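Local coordinates for hydrazine synthase gamma subunit (Candidatus Kuenenia stuttgartiensis, PDB 5C2V), which catalyses the three-electron reduction of nitric oxide to hydroxylamine, the first half-reaction of hydrazine synthesis, as the diheme c subunit of the hydrazine synthase complex, at residues N228-E233 against N284-D289; L18-P23 against R135-S140. All coordinates share one frame; numbering follows the deposited sequence.

Contact 1 (N228-E233 against N284-D289); sequences NISALE and NNTVND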
loop_
_atom_site.group_PDB
_atom_site.type_symbol
_atom_site.label_atom_id
_atom_site.label_comp_id
_atom_site.label_asym_id
_atom_site.label_seq_id
_atom_site.Cartn_x
_atom_site.Cartn_y
_atom_site.Cartn_z
ATOM N N ASN C 228 -2.289 24.597 49.101
ATOM C CA ASN C 228 -1.022 25.243 49.394
ATOM C C ASN C 228 -1.159 26.740 49.165
ATOM O O ASN C 228 -1.274 27.199 48.027
ATOM C CB ASN C 228 0.093 24.653 48.529
ATOM C CG ASN C 228 1.478 24.939 49.083
ATOM O OD1 ASN C 228 1.678 25.899 49.825
ATOM N ND2 ASN C 228 2.442 24.099 48.721
ATOM N N ILE C 229 -1.138 27.498 50.255
ATOM C CA ILE C 229 -1.387 28.932 50.200
ATOM C C ILE C 229 -0.200 29.665 49.590
ATOM O O ILE C 229 -0.367 30.551 48.752
ATOM C CB ILE C 229 -1.686 29.500 51.602
ATOM C CG1 ILE C 229 -2.990 28.906 52.142
ATOM C CG2 ILE C 229 -1.777 31.017 51.561
ATOM C CD1 ILE C 229 -3.393 29.441 53.498
ATOM N N SER C 230 1.000 29.281 50.012
ATOM C CA SER C 230 2.223 29.874 49.486
ATOM C C SER C 230 2.383 29.580 47.997
ATOM O O SER C 230 2.857 30.425 47.236
ATOM C CB SER C 230 3.439 29.364 50.262
ATOM O OG SER C 230 3.417 27.953 50.378
ATOM N N ALA C 231 1.980 28.383 47.584
ATOM C CA ALA C 231 2.057 28.001 46.179
ATOM C C ALA C 231 0.981 28.710 45.363
ATOM O O ALA C 231 1.180 29.005 44.186
ATOM C CB ALA C 231 1.931 26.496 46.026
ATOM N N LEU C 232 -0.159 28.979 45.995
ATOM C CA LEU C 232 -1.234 29.716 45.343
ATOM C C LEU C 232 -0.816 31.165 45.125
ATOM O O LEU C 232 -1.122 31.765 44.094
ATOM C CB LEU C 232 -2.521 29.651 46.168
ATOM C CG LEU C 232 -3.744 30.337 45.554
ATOM C CD1 LEU C 232 -4.173 29.636 44.273
ATOM C CD2 LEU C 232 -4.892 30.390 46.550
ATOM N N GLU C 233 -0.114 31.720 46.108
ATOM C CA GLU C 233 0.426 33.069 46.004
ATOM C C GLU C 233 1.538 33.110 44.961
ATOM O O GLU C 233 1.704 34.103 44.252
ATOM C CB GLU C 233 0.949 33.545 47.363
ATOM C CG GLU C 233 1.565 34.938 47.356
ATOM C CD GLU C 233 0.531 36.043 47.253
ATOM O OE1 GLU C 233 0.925 37.207 47.036
ATOM O OE2 GLU C 233 -0.676 35.751 47.396
ATOM N N ASN C 284 3.825 26.150 59.860
ATOM C CA ASN C 284 3.518 27.527 59.470
ATOM C C ASN C 284 2.075 27.792 59.024
ATOM O O ASN C 284 1.735 28.927 58.685
ATOM C CB ASN C 284 4.473 27.963 58.354
ATOM C CG ASN C 284 4.485 26.997 57.180
ATOM O OD1 ASN C 284 3.565 26.199 57.006
ATOM N ND2 ASN C 284 5.537 27.065 56.371
ATOM N N ASN C 285 1.253 26.744 58.987
ATOM C CA ASN C 285 -0.167 26.848 58.635
ATOM C C ASN C 285 -0.374 27.260 57.186
ATOM O O ASN C 285 -1.194 28.125 56.876
ATOM C CB ASN C 285 -0.892 27.830 59.562
ATOM C CG ASN C 285 -0.958 27.344 60.996
ATOM O OD1 ASN C 285 -1.026 26.143 61.254
ATOM N ND2 ASN C 285 -0.935 28.279 61.939
ATOM N N THR C 286 0.388 26.625 56.305
ATOM C CA THR C 286 0.282 26.835 54.870
ATOM C C THR C 286 -0.543 25.715 54.245
ATOM O O THR C 286 -1.585 25.957 53.635
ATOM C CB THR C 286 1.667 26.909 54.207
ATOM O OG1 THR C 286 2.466 25.803 54.644
ATOM C CG2 THR C 286 2.368 28.206 54.586
ATOM N N VAL C 287 -0.059 24.484 54.395
ATOM C CA VAL C 287 -0.695 23.319 53.788
ATOM C C VAL C 287 -1.783 22.685 54.662
ATOM O O VAL C 287 -2.325 21.637 54.313
ATOM C CB VAL C 287 0.351 22.241 53.444
ATOM C CG1 VAL C 287 1.313 22.759 52.388
ATOM C CG2 VAL C 287 1.104 21.815 54.692
ATOM N N ASN C 288 -2.093 23.306 55.797
ATOM C CA ASN C 288 -3.190 22.833 56.645
ATOM C C ASN C 288 -4.037 23.978 57.200
ATOM O O ASN C 288 -3.624 25.137 57.168
ATOM C CB ASN C 288 -2.650 21.982 57.798
ATOM C CG ASN C 288 -1.653 22.731 58.661
ATOM O OD1 ASN C 288 -2.032 23.470 59.570
ATOM N ND2 ASN C 288 -0.368 22.536 58.386
ATOM N N ASP C 289 -5.221 23.644 57.707
ATOM C CA ASP C 289 -6.126 24.641 58.278
ATOM C C ASP C 289 -5.510 25.302 59.506
ATOM O O ASP C 289 -4.671 24.708 60.184
ATOM C CB ASP C 289 -7.472 24.007 58.638
ATOM C CG ASP C 289 -8.356 23.784 57.426
ATOM O OD1 ASP C 289 -8.184 24.506 56.422
ATOM O OD2 ASP C 289 -9.226 22.889 57.479
HETATM O O HOH W 1 3.785 25.424 51.903
#
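N228 OD1, the oxygen through which N228 is linked to T286 by a water, is gripped by three groups. S230 OG donates to N228 OD1 at 2.7 Å, tilted 23° from the carbonyl plane. A231 N adds a weak capping bond. Water 1 donates to N228 OD1 as well, from 3.0 Å. The same water gives its other hydrogen to T286 OG1, 3.1 Å away, and so bridges the two segments, between which no direct hydrogen bond runs. T286 OG1 in turn donates to N284 OD1 at 2.6 Å from above the amide plane, and a weak bond from T286 N to that oxygen closes an Asx turn. N228 is thus the N-cap of helix 229-234, and the contact sets the start of this short helix against the loop that leads to H293, one of the two axial ligands of heme 2, in the cytochrome c-like part of the chain. With CG anti to the backbone N (chi1 -161°), the N228 amide lies side by side with V287, whose CG1 is 4.0 Å from N228 CG. I229 packs beside the backbone instead, its CG1 3.6 Å from T286 O. V287 also touches F271, and R213 NH1 donates a hydrogen bond to V287 O.

Contact 2 (L18-P23 against R135-S140); sequences LGREEP and RSENFS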
loop_
_atom_site.group_PDB
_atom_site.type_symbol
_atom_site.label_atom_id
_atom_site.label_comp_id
_atom_site.label_asym_id
_atom_site.label_seq_id
_atom_site.Cartn_x
_atom_site.Cartn_y
_atom_site.Cartn_z
ATOM N N LEU C 18 13.109 -18.400 48.881
ATOM C CA LEU C 18 11.948 -19.272 49.016
ATOM C C LEU C 18 11.351 -19.591 47.651
ATOM O O LEU C 18 11.409 -18.773 46.734
ATOM C CB LEU C 18 10.891 -18.625 49.914
ATOM C CG LEU C 18 11.320 -18.274 51.340
ATOM C CD1 LEU C 18 10.213 -17.526 52.064
ATOM C CD2 LEU C 18 11.716 -19.526 52.108
ATOM N N GLY C 19 10.775 -20.780 47.525
ATOM C CA GLY C 19 10.190 -21.212 46.269
ATOM C C GLY C 19 8.879 -20.521 45.949
ATOM O O GLY C 19 8.411 -19.666 46.702
ATOM N N ARG C 20 8.288 -20.893 44.818
ATOM C CA ARG C 20 7.019 -20.323 44.383
ATOM C C ARG C 20 5.851 -20.838 45.215
ATOM O O ARG C 20 5.053 -20.056 45.734
ATOM C CB ARG C 20 6.778 -20.640 42.906
ATOM C CG ARG C 20 5.522 -20.016 42.331
ATOM C CD ARG C 20 5.253 -20.544 40.934
ATOM N NE ARG C 20 4.181 -19.813 40.267
ATOM C CZ ARG C 20 3.717 -20.115 39.059
ATOM N NH1 ARG C 20 4.226 -21.137 38.388
ATOM N NH2 ARG C 20 2.741 -19.396 38.524
ATOM N N GLU C 21 5.771 -22.162 45.332
ATOM C CA GLU C 21 4.685 -22.841 46.034
ATOM C C GLU C 21 3.313 -22.432 45.496
ATOM O O GLU C 21 3.122 -22.329 44.285
ATOM C CB GLU C 21 4.772 -22.576 47.540
ATOM C CG GLU C 21 6.105 -22.978 48.153
ATOM C CD GLU C 21 6.046 -23.090 49.664
ATOM O OE1 GLU C 21 6.699 -22.273 50.349
ATOM O OE2 GLU C 21 5.354 -23.999 50.166
ATOM N N GLU C 22 2.364 -22.201 46.398
ATOM C CA GLU C 22 1.002 -21.858 45.998
ATOM C C GLU C 22 0.630 -20.434 46.404
ATOM O O GLU C 22 0.568 -20.119 47.592
ATOM C CB GLU C 22 0.002 -22.849 46.600
ATOM C CG GLU C 22 -1.450 -22.565 46.245
ATOM C CD GLU C 22 -1.744 -22.763 44.770
ATOM O OE1 GLU C 22 -2.073 -21.770 44.088
ATOM O OE2 GLU C 22 -1.650 -23.914 44.292
ATOM N N PRO C 23 0.388 -19.568 45.409
ATOM C CA PRO C 23 -0.019 -18.173 45.608
ATOM C C PRO C 23 -1.331 -18.045 46.371
ATOM O O PRO C 23 -2.254 -18.830 46.155
ATOM C CB PRO C 23 -0.176 -17.644 44.177
ATOM C CG PRO C 23 0.677 -18.531 43.349
ATOM C CD PRO C 23 0.587 -19.882 43.986
ATOM N N ARG C 135 0.397 -5.620 39.905
ATOM C CA ARG C 135 -0.413 -6.335 38.918
ATOM C C ARG C 135 0.281 -7.619 38.473
ATOM O O ARG C 135 0.335 -7.931 37.283
ATOM C CB ARG C 135 -0.718 -5.444 37.712
ATOM C CG ARG C 135 -1.181 -4.044 38.078
ATOM C CD ARG C 135 -2.427 -4.065 38.952
ATOM N NE ARG C 135 -2.911 -2.716 39.234
ATOM C CZ ARG C 135 -4.091 -2.439 39.779
ATOM N NH1 ARG C 135 -4.921 -3.422 40.104
ATOM N NH2 ARG C 135 -4.445 -1.179 39.994
ATOM N N SER C 136 0.814 -8.356 39.444
ATOM C CA SER C 136 1.496 -9.617 39.179
ATOM C C SER C 136 0.920 -10.732 40.051
ATOM O O SER C 136 -0.080 -10.535 40.741
ATOM C CB SER C 136 3.000 -9.478 39.418
ATOM O OG SER C 136 3.691 -10.657 39.040
ATOM N N GLU C 137 1.549 -11.902 40.006
ATOM C CA GLU C 137 1.085 -13.058 40.768
ATOM C C GLU C 137 1.170 -12.818 42.274
ATOM O O GLU C 137 2.131 -12.224 42.765
ATOM C CB GLU C 137 1.893 -14.301 40.393
ATOM C CG GLU C 137 1.327 -15.600 40.941
ATOM C CD GLU C 137 2.068 -16.818 40.429
ATOM O OE1 GLU C 137 3.309 -16.864 40.567
ATOM O OE2 GLU C 137 1.410 -17.728 39.881
ATOM N N ASN C 138 0.159 -13.286 42.999
ATOM C CA ASN C 138 0.108 -13.128 44.448
ATOM C C ASN C 138 1.200 -13.918 45.162
ATOM O O ASN C 138 1.720 -14.899 44.633
ATOM C CB ASN C 138 -1.259 -13.554 44.984
ATOM C CG ASN C 138 -2.362 -12.586 44.609
ATOM O OD1 ASN C 138 -2.125 -11.390 44.444
ATOM N ND2 ASN C 138 -3.580 -13.099 44.478
ATOM N N PHE C 139 1.535 -13.480 46.371
ATOM C CA PHE C 139 2.556 -14.139 47.177
ATOM C C PHE C 139 2.044 -15.434 47.795
ATOM O O PHE C 139 0.854 -15.573 48.080
ATOM C CB PHE C 139 3.045 -13.207 48.287
ATOM C CG PHE C 139 3.736 -11.972 47.786
ATOM C CD1 PHE C 139 4.583 -12.029 46.692
ATOM C CD2 PHE C 139 3.535 -10.753 48.410
ATOM C CE1 PHE C 139 5.221 -10.892 46.234
ATOM C CE2 PHE C 139 4.169 -9.612 47.956
ATOM C CZ PHE C 139 5.012 -9.682 46.865
ATOM N N SER C 140 2.954 -16.381 47.996
ATOM C CA SER C 140 2.656 -17.574 48.775
ATOM C C SER C 140 2.590 -17.172 50.248
ATOM O O SER C 140 3.105 -16.115 50.617
ATOM C CB SER C 140 3.718 -18.653 48.542
ATOM O OG SER C 140 4.989 -18.229 49.003
HETATM O O HOH W 2 7.073 -20.025 49.204
#
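R20 holds CG anti to its backbone N (chi1 -176°) and runs extended from CG to NE, while E137, also with CG anti to N, crosses it at about a right angle. Their ends form a side-on, two-pronged salt bridge. R20 NH2 donates to E137 OE2 at 2.5 Å, on its syn lone pair and in the guanidinium plane; R20 NE donates to E137 OE1 at 3.1 Å, also syn but less straight (143°). The two planes are turned 44° apart, and R20 NH1 turns to the backbone of K393 in the alpha subunit. Over one face of the carboxylate, P23 CG approaches E137 CD to 3.7 Å, and P23 CB lies 3.4 Å from N138 O. S140 is the N-cap of helix 141-152, and the contact joins the N-terminal loop to the lobe that carries heme 1, where F139 touches the heme. S140 CB rests 3.4 Å from R20 O, and S140 CA makes a CA-H...O contact with E22 O. S140 OG donates to water 2 at 2.8 Å, which donates in turn to G19 O and E21 OE1. The E22 carboxylate binds K162 and backbone N-H groups of I136 and E137, all of the alpha subunit.

Overall arrangement
The two contacts lie on opposite sides of the chain's centre, their centres about 45 Å apart, and share no element. Contact 1 is partly buried, beside the heme 2 region, and no other chain of the assembly touches it; contact 2 is more deeply buried, near heme 1, and the alpha subunit packs against it. Each includes the N-cap of a helix, N228 in one and S140 in the other, with a water joining the cap side chain to the opposite segment. Their chemistry otherwise differs: contact 1 has no direct hydrogen bond across it and relies on neutral groups, whereas contact 2 is pinned by a charged pair at the interface with the alpha subunit.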